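PDB 3GJY: spermidine synthase from Corynebacterium glutamicum ATCC 13032, which probably makes spermidine by transferring an aminopropyl group from decarboxylated S-adenosylmethionine to putrescine, a step of polyamine biosynthesis. Local coordinates for residues S89-T94 and R160-R165; L195-C200 and N239-G244; S32-E37 and W46-N51. One frame throughout, in Å; residues are numbered along the deposited sequence. Where two conformers were deposited one is given.

Interaction 1 of 3, residues S89-T94 and R160-R165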
ATOM      1  N   SER A  89      -0.468 -19.905  -4.762  1.00 17.04           N
ATOM      2  CA  SER A  89      -1.727 -20.649  -4.840  1.00 17.98           C
ATOM      3  C   SER A  89      -2.540 -20.561  -3.552  1.00 18.07           C
ATOM      4  O   SER A  89      -3.727 -20.929  -3.532  1.00 19.61           O
ATOM      5  CB  SER A  89      -1.474 -22.122  -5.226  1.00 18.63           C
ATOM      6  OG  SER A  89      -0.869 -22.792  -4.171  1.00 21.48           O
ATOM      7  N   LYS A  90      -1.926 -20.062  -2.485  1.00 16.13           N
ATOM      8  CA  LYS A  90      -2.646 -19.936  -1.217  1.00 16.78           C
ATOM      9  C   LYS A  90      -2.461 -18.563  -0.551  1.00 14.95           C
ATOM     10  O   LYS A  90      -2.684 -18.373   0.664  1.00 16.73           O
ATOM     11  CB  LYS A  90      -2.344 -21.101  -0.297  1.00 17.96           C
ATOM     12  CG  LYS A  90      -0.910 -21.305   0.014  1.00 18.32           C
ATOM     13  CD  LYS A  90      -0.754 -22.274   1.185  1.00 20.60           C
ATOM     14  CE  LYS A  90       0.684 -22.465   1.554  1.00 21.31           C
ATOM     15  NZ  LYS A  90       0.723 -23.380   2.749  1.00 23.75           N
ATOM     16  N   LEU A  91      -2.117 -17.595  -1.389  1.00 12.90           N
ATOM     17  CA  LEU A  91      -1.757 -16.272  -0.909  1.00 12.37           C
ATOM     18  C   LEU A  91      -2.942 -15.519  -0.308  1.00 12.05           C
ATOM     19  O   LEU A  91      -4.022 -15.474  -0.915  1.00 12.24           O
ATOM     20  CB  LEU A  91      -1.153 -15.501  -2.104  1.00 14.16           C
ATOM     21  CG  LEU A  91      -0.322 -14.289  -1.695  1.00 16.23           C
ATOM     22  CD1 LEU A  91       0.971 -14.739  -1.056  1.00 16.62           C
ATOM     23  CD2 LEU A  91      -0.028 -13.461  -2.948  1.00 21.02           C
ATOM     24  N   ARG A  92      -2.712 -14.874   0.840  1.00 10.96           N
ATOM     25  CA  ARG A  92      -3.715 -14.045   1.544  1.00 10.71           C
ATOM     26  C   ARG A  92      -3.101 -12.661   1.670  1.00 10.26           C
ATOM     27  O   ARG A  92      -2.094 -12.475   2.360  1.00 10.64           O
ATOM     28  CB  ARG A  92      -4.039 -14.596   2.934  1.00 11.38           C
ATOM     29  CG  ARG A  92      -4.542 -16.002   2.911  1.00 12.56           C
ATOM     30  CD  ARG A  92      -4.330 -16.703   4.265  1.00 13.95           C
ATOM     31  NE  ARG A  92      -2.911 -16.772   4.588  1.00 13.31           N
ATOM     32  CZ  ARG A  92      -2.422 -17.200   5.752  1.00 13.57           C
ATOM     33  NH1 ARG A  92      -3.267 -17.576   6.712  1.00 15.60           N
ATOM     34  NH2 ARG A  92      -1.099 -17.178   5.970  1.00 14.09           N
ATOM     35  N   ILE A  93      -3.696 -11.675   0.982  1.00  9.95           N
ATOM     36  CA  ILE A  93      -3.210 -10.300   1.037  1.00 10.53           C
ATOM     37  C   ILE A  93      -4.258  -9.412   1.722  1.00  9.54           C
ATOM     38  O   ILE A  93      -5.414  -9.380   1.254  1.00 10.27           O
ATOM     39  CB  ILE A  93      -2.891  -9.725  -0.362  1.00 10.47           C
ATOM     40  CG1 ILE A  93      -1.966 -10.657  -1.163  1.00 11.54           C
ATOM     41  CG2 ILE A  93      -2.312  -8.276  -0.205  1.00 12.72           C
ATOM     42  CD1 ILE A  93      -1.674 -10.150  -2.560  1.00 15.21           C
ATOM     43  N   THR A  94      -3.856  -8.707   2.789  1.00 11.03           N
ATOM     44  CA  THR A  94      -4.726  -7.727   3.453  1.00 10.78           C
ATOM     45  C   THR A  94      -4.332  -6.346   3.024  1.00 10.67           C
ATOM     46  O   THR A  94      -3.135  -5.986   3.112  1.00 11.54           O
ATOM     47  CB  THR A  94      -4.587  -7.836   4.999  1.00 11.33           C
ATOM     48  OG1 THR A  94      -5.101  -9.101   5.367  1.00 12.54           O
ATOM     49  CG2 THR A  94      -5.351  -6.722   5.755  1.00 12.83           C
ATOM     50  N   ARG A 160      -2.409 -13.969   7.591  1.00 11.45           N
ATOM     51  CA  ARG A 160      -2.251 -13.367   6.230  1.00 11.07           C
ATOM     52  C   ARG A 160      -0.788 -13.437   5.812  1.00 11.24           C
ATOM     53  O   ARG A 160       0.082 -13.503   6.681  1.00 12.03           O
ATOM     54  CB  ARG A 160      -2.776 -11.907   6.206  1.00 11.22           C
ATOM     55  CG  ARG A 160      -2.141 -11.020   7.278  1.00 12.14           C
ATOM     56  CD  ARG A 160      -3.147 -10.139   7.983  1.00 13.90           C
ATOM     57  NE  ARG A 160      -4.106 -10.859   8.784  1.00 13.90           N
ATOM     58  CZ  ARG A 160      -5.446 -10.755   8.743  1.00 14.60           C
ATOM     59  NH1 ARG A 160      -6.138 -11.459   9.609  1.00 14.21           N
ATOM     60  NH2 ARG A 160      -6.112 -10.021   7.859  1.00 15.00           N
ATOM     61  N   ASP A 161      -0.518 -13.348   4.504  1.00 10.54           N
ATOM     62  CA  ASP A 161       0.853 -13.478   4.004  1.00 10.77           C
ATOM     63  C   ASP A 161       1.482 -12.166   3.663  1.00 10.20           C
ATOM     64  O   ASP A 161       2.711 -12.037   3.723  1.00 10.93           O
ATOM     65  CB  ASP A 161       0.842 -14.372   2.771  1.00 11.39           C
ATOM     66  CG  ASP A 161       0.250 -15.707   3.101  1.00 12.68           C
ATOM     67  OD1 ASP A 161       0.848 -16.457   3.900  1.00 15.27           O
ATOM     68  OD2 ASP A 161      -0.843 -16.010   2.625  1.00 13.75           O
ATOM     69  N   VAL A 162       0.642 -11.179   3.312  1.00 10.03           N
ATOM     70  CA  VAL A 162       1.108  -9.860   2.907  1.00  9.50           C
ATOM     71  C   VAL A 162       0.121  -8.863   3.468  1.00  9.46           C
ATOM     72  O   VAL A 162      -1.074  -9.086   3.381  1.00 10.84           O
ATOM     73  CB  VAL A 162       1.141  -9.718   1.334  1.00  9.46           C
ATOM     74  CG1 VAL A 162       1.655  -8.352   0.962  1.00 10.49           C
ATOM     75  CG2 VAL A 162       1.977 -10.831   0.674  1.00 11.80           C
ATOM     76  N   ILE A 163       0.632  -7.750   3.977  1.00  9.54           N
ATOM     77  CA  ILE A 163      -0.194  -6.594   4.332  1.00  9.71           C
ATOM     78  C   ILE A 163       0.294  -5.407   3.500  1.00  9.60           C
ATOM     79  O   ILE A 163       1.476  -5.109   3.497  1.00 11.24           O
ATOM     80  CB  ILE A 163      -0.046  -6.253   5.842  1.00 10.05           C
ATOM     81  CG1 ILE A 163      -0.615  -7.378   6.721  1.00 10.43           C
ATOM     82  CG2 ILE A 163      -0.678  -4.901   6.219  1.00 12.03           C
ATOM     83  CD1 ILE A 163      -0.107  -7.329   8.160  1.00 12.00           C
ATOM     84  N   ILE A 164      -0.636  -4.743   2.809  1.00 10.04           N
ATOM     85  CA  ILE A 164      -0.382  -3.518   2.060  1.00 10.61           C
ATOM     86  C   ILE A 164      -1.141  -2.399   2.771  1.00 10.57           C
ATOM     87  O   ILE A 164      -2.362  -2.459   2.880  1.00 12.56           O
ATOM     88  CB  ILE A 164      -0.834  -3.642   0.583  1.00 10.84           C
ATOM     89  CG1 ILE A 164      -0.103  -4.840  -0.084  1.00 14.65           C
ATOM     90  CG2 ILE A 164      -0.562  -2.319  -0.159  1.00 12.63           C
ATOM     91  CD1 ILE A 164      -0.458  -5.129  -1.488  1.00 16.43           C
ATOM     92  N   ARG A 165      -0.416  -1.390   3.251  1.00 11.01           N
ATOM     93  CA  ARG A 165      -1.041  -0.230   3.895  1.00 10.63           C
ATOM     94  C   ARG A 165      -1.082   0.911   2.886  1.00 10.81           C
ATOM     95  O   ARG A 165      -0.027   1.373   2.395  1.00 12.45           O
ATOM     96  CB  ARG A 165      -0.259   0.262   5.118  1.00 11.04           C
ATOM     97  CG  ARG A 165      -1.070   1.218   5.944  1.00 11.82           C
ATOM     98  CD  ARG A 165      -0.192   2.092   6.839  1.00 12.59           C
ATOM     99  NE  ARG A 165       0.589   3.030   6.052  1.00 11.41           N
ATOM    100  CZ  ARG A 165       1.679   3.638   6.517  1.00 12.43           C
ATOM    101  NH1 ARG A 165       2.126   3.397   7.739  1.00 14.20           N
ATOM    102  NH2 ARG A 165       2.342   4.466   5.726  1.00 13.48           N
TER
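Arg92 and Asp161 hold each other where two parallel strands of the central sheet, 92-96 and 160-165, begin to run together. The guanidinium offers NE and NH2 side-on, one nitrogen to each carboxylate oxygen, with Arg92 NH2 to Asp161 OD1 at 2.9 Å, while Arg92 NH1 is engaged by Ala158 O. Both oxygens lie almost in the guanidinium plane, yet the donors stand above the carboxylate plane, because the two groups are turned 47° apart. OD2 of Asp161 has a second donor, the backbone N of Arg92 at 2.8 Å, which reaches its anti lone pair. Arg92 O in turn accepts from the N atoms of Asp161 and Val162, so side chain and main chain lock the corner at Asp161. Arg160 N sits 3.6 Å above the centre of the Arg92 guanidinium.

Beyond the corner regular parallel pairing sets in: Thr94 N donates to Val162 O and Ile164 N to Thr94 O. The tight, buried side is apolar: Ile93 and Val162 lie side by side, and Ile93 CG2 meets Ile164 CD1 at 3.9 Å, with Ile82 and Ile74 of helix 69-85 against this layer. The other face is polar and more open to solvent, with Arg92 and Arg160 partly exposed, yet its contacts are close. Arg160, its CG between the backbone N and the carbonyl carbon (chi1 54°), bends at chi2 and chi3 and gives NH2 to Thr94 OG1 at 2.8 Å.

Three N-H groups of Arg92 thus converge on one carboxylate, an environment that would probably stabilise Asp161 as the anion.

Interaction 2 of 3, residues L195-C200 and N239-G244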
ATOM      1  N   LEU A 195       5.270 -10.435   4.342  1.00 10.96           N
ATOM      2  CA  LEU A 195       5.654  -9.108   3.888  1.00 10.27           C
ATOM      3  C   LEU A 195       4.700  -8.035   4.354  1.00 10.03           C
ATOM      4  O   LEU A 195       3.502  -8.162   4.167  1.00 11.22           O
ATOM      5  CB  LEU A 195       5.752  -9.082   2.366  1.00 11.37           C
ATOM      6  CG  LEU A 195       6.026  -7.747   1.673  1.00 11.63           C
ATOM      7  CD1 LEU A 195       7.444  -7.322   2.014  1.00 13.10           C
ATOM      8  CD2 LEU A 195       5.855  -7.918   0.132  1.00 14.65           C
ATOM      9  N   TYR A 196       5.259  -6.958   4.907  1.00 10.82           N
ATOM     10  CA  TYR A 196       4.552  -5.703   5.126  1.00 10.68           C
ATOM     11  C   TYR A 196       5.047  -4.679   4.096  1.00 11.28           C
ATOM     12  O   TYR A 196       6.245  -4.457   3.964  1.00 12.51           O
ATOM     13  CB  TYR A 196       4.802  -5.219   6.577  1.00 11.02           C
ATOM     14  CG  TYR A 196       4.284  -3.821   6.841  1.00 10.91           C
ATOM     15  CD1 TYR A 196       3.009  -3.611   7.365  1.00 11.34           C
ATOM     16  CD2 TYR A 196       5.076  -2.717   6.550  1.00 12.27           C
ATOM     17  CE1 TYR A 196       2.536  -2.337   7.614  1.00 11.17           C
ATOM     18  CE2 TYR A 196       4.615  -1.411   6.786  1.00 12.48           C
ATOM     19  CZ  TYR A 196       3.325  -1.231   7.329  1.00 10.97           C
ATOM     20  OH  TYR A 196       2.825   0.022   7.574  1.00 12.09           O
ATOM     21  N   VAL A 197       4.110  -4.017   3.423  1.00 11.43           N
ATOM     22  CA  VAL A 197       4.419  -2.996   2.395  0.50 12.27           C
ATOM     23  C   VAL A 197       3.528  -1.795   2.658  1.00 12.63           C
ATOM     24  O   VAL A 197       2.310  -1.971   2.765  1.00 13.86           O
ATOM     25  CB  VAL A 197       4.040  -3.463   0.963  0.50 12.73           C
ATOM     26  CG1 VAL A 197       4.316  -2.361  -0.058  0.50 13.81           C
ATOM     27  CG2 VAL A 197       4.751  -4.723   0.586  0.50 12.92           C
ATOM     28  N   ALA A 198       4.090  -0.600   2.710  1.00 11.34           N
ATOM     29  CA  ALA A 198       3.295   0.601   2.932  1.00 11.55           C
ATOM     30  C   ALA A 198       3.592   1.697   1.940  1.00 11.95           C
ATOM     31  O   ALA A 198       4.754   1.994   1.636  1.00 12.72           O
ATOM     32  CB  ALA A 198       3.499   1.148   4.368  1.00 13.86           C
ATOM     33  N   ASN A 199       2.529   2.353   1.496  1.00 11.81           N
ATOM     34  CA  ASN A 199       2.668   3.623   0.798  1.00 13.14           C
ATOM     35  C   ASN A 199       2.816   4.742   1.820  1.00 14.22           C
ATOM     36  O   ASN A 199       2.003   4.870   2.735  1.00 15.56           O
ATOM     37  CB  ASN A 199       1.443   3.863  -0.071  1.00 12.69           C
ATOM     38  CG  ASN A 199       1.522   5.137  -0.860  1.00 14.00           C
ATOM     39  OD1 ASN A 199       2.614   5.615  -1.192  1.00 16.14           O
ATOM     40  ND2 ASN A 199       0.354   5.681  -1.200  1.00 14.08           N
ATOM     41  N   CYS A 200       3.891   5.511   1.710  1.00 15.74           N
ATOM     42  CA  CYS A 200       4.138   6.634   2.634  1.00 16.49           C
ATOM     43  C   CYS A 200       4.314   7.887   1.799  1.00 17.77           C
ATOM     44  O   CYS A 200       5.208   7.965   0.968  1.00 18.67           O
ATOM     45  CB  CYS A 200       5.369   6.351   3.509  1.00 16.04           C
ATOM     46  SG  CYS A 200       5.957   7.721   4.497  1.00 18.95           S
ATOM     47  N   ASN A 239       6.170   9.897  -2.958  1.00 21.29           N
ATOM     48  CA  ASN A 239       5.825   8.644  -2.302  1.00 20.01           C
ATOM     49  C   ASN A 239       7.063   7.847  -2.116  1.00 18.27           C
ATOM     50  O   ASN A 239       7.939   7.819  -3.010  1.00 18.85           O
ATOM     51  CB  ASN A 239       4.861   7.811  -3.153  1.00 20.87           C
ATOM     52  CG  ASN A 239       3.552   8.477  -3.335  1.00 22.74           C
ATOM     53  OD1 ASN A 239       3.409   9.328  -4.215  1.00 26.27           O
ATOM     54  ND2 ASN A 239       2.570   8.123  -2.502  1.00 23.20           N
ATOM     55  N   ILE A 240       7.105   7.155  -0.984  1.00 16.36           N
ATOM     56  CA  ILE A 240       8.137   6.158  -0.748  1.00 14.58           C
ATOM     57  C   ILE A 240       7.425   4.895  -0.274  1.00 13.46           C
ATOM     58  O   ILE A 240       6.544   4.949   0.591  1.00 14.84           O
ATOM     59  CB  ILE A 240       9.214   6.692   0.271  1.00 14.42           C
ATOM     60  CG1 ILE A 240      10.320   5.660   0.485  1.00 15.96           C
ATOM     61  CG2 ILE A 240       8.554   7.142   1.584  1.00 15.91           C
ATOM     62  CD1 ILE A 240      11.559   6.244   1.177  1.00 17.84           C
ATOM     63  N   ILE A 241       7.792   3.768  -0.862  1.00 13.02           N
ATOM     64  CA  ILE A 241       7.229   2.474  -0.477  1.00 11.77           C
ATOM     65  C   ILE A 241       8.175   1.860   0.570  1.00 12.30           C
ATOM     66  O   ILE A 241       9.366   1.653   0.307  1.00 13.82           O
ATOM     67  CB  ILE A 241       7.136   1.538  -1.694  1.00 12.41           C
ATOM     68  CG1 ILE A 241       6.293   2.174  -2.834  1.00 15.33           C
ATOM     69  CG2 ILE A 241       6.567   0.183  -1.242  1.00 13.33           C
ATOM     70  CD1 ILE A 241       4.958   2.765  -2.423  1.00 16.22           C
ATOM     71  N   LEU A 242       7.639   1.599   1.757  1.00 11.35           N
ATOM     72  CA  LEU A 242       8.386   1.036   2.893  1.00 10.88           C
ATOM     73  C   LEU A 242       8.056  -0.428   3.030  1.00 11.73           C
ATOM     74  O   LEU A 242       6.872  -0.796   3.118  1.00 12.45           O
ATOM     75  CB  LEU A 242       7.956   1.767   4.170  1.00 11.85           C
ATOM     76  CG  LEU A 242       7.966   3.309   4.088  1.00 11.44           C
ATOM     77  CD1 LEU A 242       7.484   3.889   5.429  1.00 13.72           C
ATOM     78  CD2 LEU A 242       9.366   3.850   3.756  1.00 14.20           C
HETATM   79  N   MSE A 243       9.092  -1.275   3.031  1.00 11.20           N
HETATM   80  CA  MSE A 243       8.890  -2.711   3.122  1.00 11.78           C
HETATM   81  C   MSE A 243       9.571  -3.296   4.364  1.00 10.94           C
HETATM   82  O   MSE A 243      10.705  -2.928   4.678  1.00 12.66           O
HETATM   83  CB  MSE A 243       9.331  -3.428   1.842  1.00 12.34           C
HETATM   84  CG  MSE A 243       8.528  -2.995   0.617  1.00 13.48           C
HETATM   85 SE   MSE A 243       9.086  -3.844  -1.001  0.75 18.32          SE
HETATM   86  CE  MSE A 243      10.639  -2.769  -1.267  1.00 19.95           C
ATOM     87  N   GLY A 244       8.874  -4.186   5.067  1.00 11.81           N
ATOM     88  CA  GLY A 244       9.434  -4.850   6.241  1.00 12.18           C
ATOM     89  C   GLY A 244       9.118  -6.338   6.178  1.00 10.94           C
ATOM     90  O   GLY A 244       8.044  -6.732   5.713  1.00 11.68           O
TER
HETATM   91  O   HOH W   1      -0.216   8.403  -2.204  1.00 28.65           O
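Asn239 ND2 donates to Asn199 OD1 at 2.8 Å, in the carbonyl plane and on a lone pair of the oxygen. The two amide planes are only 22° apart. A water accepts from both ND2 atoms, 2.8 Å from Asn239 ND2, and bridges the pair; Asn199 ND2 also bonds Asp166 OD1. CG of Asn199 is anti to its backbone N (chi1 -178°), which carries the amide toward Asn239; both its ends are engaged.

From here the antiparallel strands 194-202 and 238-245 run together through three hydrogen-bonded pairs, Cys200 with Ile240, Ala198 with Leu242 and Tyr196 with Gly244. Each pair makes two backbone bonds. On the face carrying Val197 and Asn199, in the conformer given, Val197 CG1 lies 3.6 Å from Ile241 CG2, the two side chains crossing at a slant, while Val197 CG2 lies beside CG of the selenomethionine Met243. Ile241 CD1 reaches back to Asn199 OD1 at 3.9 Å. On the opposite face, with Ala198 and Cys200, Cys200 CB touches Leu242 CD1 at 3.8 Å and Ile240 CG2 at the same distance. Gly244 brings no side chain opposite Tyr196, whose CB lies 3.7 Å from Gly244 O.

Helix 69-85 packs on the Val197 face, with Trp73 and Ile74 against Ile241 and Tyr70 against Asn199. Helix 207-219 lies on the other, where Met216 meets Tyr196 and Leu242. Strand 160-165 flanks 194-202, and strand 222-227 flanks 238-245.

Interaction 3 of 3, residues S32-E37 and W46-N51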
ATOM      1  N   SER A  32     -16.102  11.058   2.411  1.00 19.11           N
ATOM      2  CA  SER A  32     -15.445  11.820   1.347  0.50 20.02           C
ATOM      3  C   SER A  32     -16.378  12.087   0.207  1.00 18.89           C
ATOM      4  O   SER A  32     -17.335  11.332   0.001  1.00 21.64           O
ATOM      5  CB  SER A  32     -14.260  11.048   0.773  0.50 20.64           C
ATOM      6  OG  SER A  32     -14.720   9.992  -0.047  0.50 25.13           O
ATOM      7  N   VAL A  33     -16.098  13.148  -0.549  1.00 18.13           N
ATOM      8  CA  VAL A  33     -16.772  13.320  -1.844  0.50 18.10           C
ATOM      9  C   VAL A  33     -15.977  12.563  -2.893  1.00 17.28           C
ATOM     10  O   VAL A  33     -14.743  12.676  -2.971  1.00 17.41           O
ATOM     11  CB  VAL A  33     -17.012  14.792  -2.254  0.50 18.67           C
ATOM     12  CG1 VAL A  33     -17.797  15.522  -1.171  0.50 17.96           C
ATOM     13  CG2 VAL A  33     -15.718  15.537  -2.574  0.50 20.47           C
ATOM     14  N   ILE A  34     -16.677  11.766  -3.682  1.00 16.99           N
ATOM     15  CA  ILE A  34     -16.036  10.884  -4.663  1.00 16.79           C
ATOM     16  C   ILE A  34     -16.373  11.382  -6.072  1.00 17.75           C
ATOM     17  O   ILE A  34     -17.555  11.494  -6.400  1.00 18.29           O
ATOM     18  CB  ILE A  34     -16.559   9.439  -4.499  1.00 17.49           C
ATOM     19  CG1 ILE A  34     -16.328   8.935  -3.067  1.00 19.36           C
ATOM     20  CG2 ILE A  34     -15.880   8.511  -5.508  1.00 18.68           C
ATOM     21  CD1 ILE A  34     -17.311   7.846  -2.640  1.00 21.24           C
ATOM     22  N   GLU A  35     -15.354  11.647  -6.889  1.00 17.10           N
ATOM     23  CA  GLU A  35     -15.595  12.097  -8.263  0.50 17.30           C
ATOM     24  C   GLU A  35     -15.086  11.073  -9.253  1.00 16.75           C
ATOM     25  O   GLU A  35     -13.967  10.584  -9.139  1.00 16.54           O
ATOM     26  CB  GLU A  35     -14.956  13.459  -8.537  0.50 18.40           C
ATOM     27  CG  GLU A  35     -15.332  14.039  -9.885  0.50 19.43           C
ATOM     28  CD  GLU A  35     -16.614  14.803  -9.822  0.50 23.57           C
ATOM     29  OE1 GLU A  35     -17.043  15.100  -8.684  0.50 25.66           O
ATOM     30  OE2 GLU A  35     -17.175  15.116 -10.897  0.50 26.93           O
ATOM     31  N   LEU A  36     -15.948  10.730 -10.218  1.00 16.09           N
ATOM     32  CA  LEU A  36     -15.575   9.793 -11.272  1.00 15.26           C
ATOM     33  C   LEU A  36     -15.507  10.551 -12.576  1.00 15.71           C
ATOM     34  O   LEU A  36     -16.483  11.201 -12.961  1.00 16.78           O
ATOM     35  CB  LEU A  36     -16.611   8.669 -11.371  1.00 16.29           C
ATOM     36  CG  LEU A  36     -16.957   7.939 -10.056  1.00 16.30           C
ATOM     37  CD1 LEU A  36     -17.942   6.828 -10.330  1.00 21.63           C
ATOM     38  CD2 LEU A  36     -15.711   7.392  -9.299  1.00 18.23           C
ATOM     39  N   GLU A  37     -14.355  10.462 -13.255  1.00 16.61           N
ATOM     40  CA  GLU A  37     -14.165  11.147 -14.541  1.00 17.51           C
ATOM     41  C   GLU A  37     -13.705  10.142 -15.609  1.00 17.78           C
ATOM     42  O   GLU A  37     -12.758   9.380 -15.393  1.00 17.87           O
ATOM     43  CB  GLU A  37     -13.127  12.261 -14.381  1.00 17.33           C
ATOM     44  CG  GLU A  37     -13.538  13.414 -13.510  1.00 19.85           C
ATOM     45  CD  GLU A  37     -12.380  14.357 -13.248  1.00 24.48           C
ATOM     46  OE1 GLU A  37     -11.622  14.116 -12.300  1.00 25.53           O
ATOM     47  OE2 GLU A  37     -12.218  15.359 -14.000  1.00 29.07           O
ATOM     48  N   TRP A  46     -11.043   5.337 -16.341  1.00 14.76           N
ATOM     49  CA  TRP A  46     -11.740   6.079 -15.303  1.00 14.42           C
ATOM     50  C   TRP A  46     -10.787   6.559 -14.228  1.00 14.43           C
ATOM     51  O   TRP A  46      -9.950   5.777 -13.732  1.00 14.75           O
ATOM     52  CB  TRP A  46     -12.798   5.188 -14.632  1.00 14.16           C
ATOM     53  CG  TRP A  46     -13.939   4.974 -15.551  1.00 15.96           C
ATOM     54  CD1 TRP A  46     -14.095   3.949 -16.461  1.00 14.78           C
ATOM     55  CD2 TRP A  46     -15.042   5.856 -15.732  1.00 15.66           C
ATOM     56  NE1 TRP A  46     -15.275   4.140 -17.179  1.00 16.83           N
ATOM     57  CE2 TRP A  46     -15.870   5.296 -16.742  1.00 16.19           C
ATOM     58  CE3 TRP A  46     -15.444   7.050 -15.106  1.00 16.26           C
ATOM     59  CZ2 TRP A  46     -17.085   5.901 -17.148  1.00 18.39           C
ATOM     60  CZ3 TRP A  46     -16.650   7.652 -15.503  1.00 16.81           C
ATOM     61  CH2 TRP A  46     -17.449   7.066 -16.521  1.00 18.71           C
ATOM     62  N   LEU A  47     -10.898   7.844 -13.901  1.00 14.98           N
ATOM     63  CA  LEU A  47     -10.168   8.440 -12.790  1.00 14.95           C
ATOM     64  C   LEU A  47     -11.112   8.578 -11.607  1.00 15.16           C
ATOM     65  O   LEU A  47     -12.234   9.079 -11.778  1.00 15.84           O
ATOM     66  CB  LEU A  47      -9.592   9.823 -13.173  1.00 16.40           C
ATOM     67  CG  LEU A  47      -8.706  10.461 -12.088  1.00 16.95           C
ATOM     68  CD1 LEU A  47      -7.375   9.731 -11.803  1.00 16.87           C
ATOM     69  CD2 LEU A  47      -8.412  11.944 -12.380  1.00 18.54           C
ATOM     70  N   ILE A  48     -10.670   8.105 -10.436  1.00 14.53           N
ATOM     71  CA  ILE A  48     -11.455   8.183  -9.214  1.00 14.39           C
ATOM     72  C   ILE A  48     -10.714   9.129  -8.287  1.00 14.18           C
ATOM     73  O   ILE A  48      -9.542   8.888  -7.989  1.00 15.05           O
ATOM     74  CB  ILE A  48     -11.586   6.794  -8.548  1.00 13.59           C
ATOM     75  CG1 ILE A  48     -12.308   5.826  -9.503  1.00 15.69           C
ATOM     76  CG2 ILE A  48     -12.337   6.901  -7.196  1.00 16.25           C
ATOM     77  CD1 ILE A  48     -11.629   4.559  -9.791  1.00 20.59           C
ATOM     78  N   SER A  49     -11.389  10.215  -7.873  1.00 14.05           N
ATOM     79  CA  SER A  49     -10.831  11.194  -6.927  1.00 14.58           C
ATOM     80  C   SER A  49     -11.630  11.182  -5.645  1.00 15.08           C
ATOM     81  O   SER A  49     -12.835  10.891  -5.643  1.00 15.35           O
ATOM     82  CB  SER A  49     -10.855  12.618  -7.484  1.00 15.72           C
ATOM     83  OG  SER A  49     -10.091  12.648  -8.673  1.00 17.82           O
ATOM     84  N   ILE A  50     -10.934  11.470  -4.561  1.00 14.63           N
ATOM     85  CA  ILE A  50     -11.512  11.441  -3.215  1.00 15.38           C
ATOM     86  C   ILE A  50     -11.141  12.761  -2.546  1.00 15.23           C
ATOM     87  O   ILE A  50      -9.946  13.109  -2.425  1.00 15.67           O
ATOM     88  CB  ILE A  50     -10.946  10.225  -2.439  1.00 16.67           C
ATOM     89  CG1 ILE A  50     -11.327   8.908  -3.135  1.00 18.82           C
ATOM     90  CG2 ILE A  50     -11.522  10.184  -1.068  1.00 18.52           C
ATOM     91  CD1 ILE A  50     -10.637   7.667  -2.608  1.00 21.91           C
ATOM     92  N   ASN A  51     -12.158  13.520  -2.147  1.00 15.54           N
ATOM     93  CA  ASN A  51     -11.942  14.860  -1.609  1.00 16.80           C
ATOM     94  C   ASN A  51     -11.051  15.716  -2.512  1.00 17.29           C
ATOM     95  O   ASN A  51     -10.194  16.471  -2.022  1.00 18.55           O
ATOM     96  CB  ASN A  51     -11.394  14.784  -0.173  1.00 16.86           C
ATOM     97  CG  ASN A  51     -12.336  14.074   0.732  1.00 17.84           C
ATOM     98  OD1 ASN A  51     -13.552  14.249   0.614  1.00 19.00           O
ATOM     99  ND2 ASN A  51     -11.802  13.210   1.577  1.00 20.91           N
TER
HETATM  100  O   HOH W   2     -11.770  11.985 -10.699  1.00 20.30           O
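A beta hairpin, strands 33-38 and 45-50, forms the middle of the four-stranded antiparallel sheet in the N-terminal part of the chain, and Leu36 and Ile48 meet on its buried face. They lie side by side, pointing the same way, with Leu36 CD2 3.8 Å from Ile48 CG1. Ile34 CG2 continues the row at 4.2 Å from Ile48 CG2, and Leu128 and Trp132 of helix 123-132 pack against Ile34 and Leu36 respectively. At the hairpin's closed end the Trp46 indole leans toward the partner strand, its CE3 3.6 Å from Glu37 O.

Two backbone bonds join each of the pairs Glu35 with Ser49 and Glu37 with Leu47. At the other end a side chain takes over from the ladder: Asn51 N donates to Val33 O, and Asn51 OD1 receives Val33 N at 3.0 Å, the donor tilted 35° from the amide carbonyl plane. In the conformer given, Ser32 CB lies against the same amide.

The opposite face is more polar. Glu35 OE1, in the conformer given, is hydrogen-bonded to Thr26 OG1 of strand 25-28, whereas Glu37, extended beyond CG, carries OE1 to a water at 2.7 Å that also lies 2.7 Å from Ser49 OG.

How the interactions relate
Interaction 3 comes first along the chain, followed by interaction 1 and then interaction 2. The last two share the eight-stranded mixed sheet of the AdoMet-dependent methyltransferase-like domain, their centres 14 Å apart. Strands 160-165 and 194-202 are neighbours there, and the probable bonds Arg165 N to Val197 O (2.8 Å) and Val197 N to Ile163 O help form the parallel ladder that joins the two contacts. Parallel pairing in interaction 1 gives way to antiparallel pairing in interaction 2, and helix 69-85 packs against both. Interaction 3 belongs to the separate N-terminal sheet, its centre about 27 Å from that of interaction 1 and 24 Å from that of interaction 2, touching neither. This two-sheet layout is consistent with the spermidine synthase family.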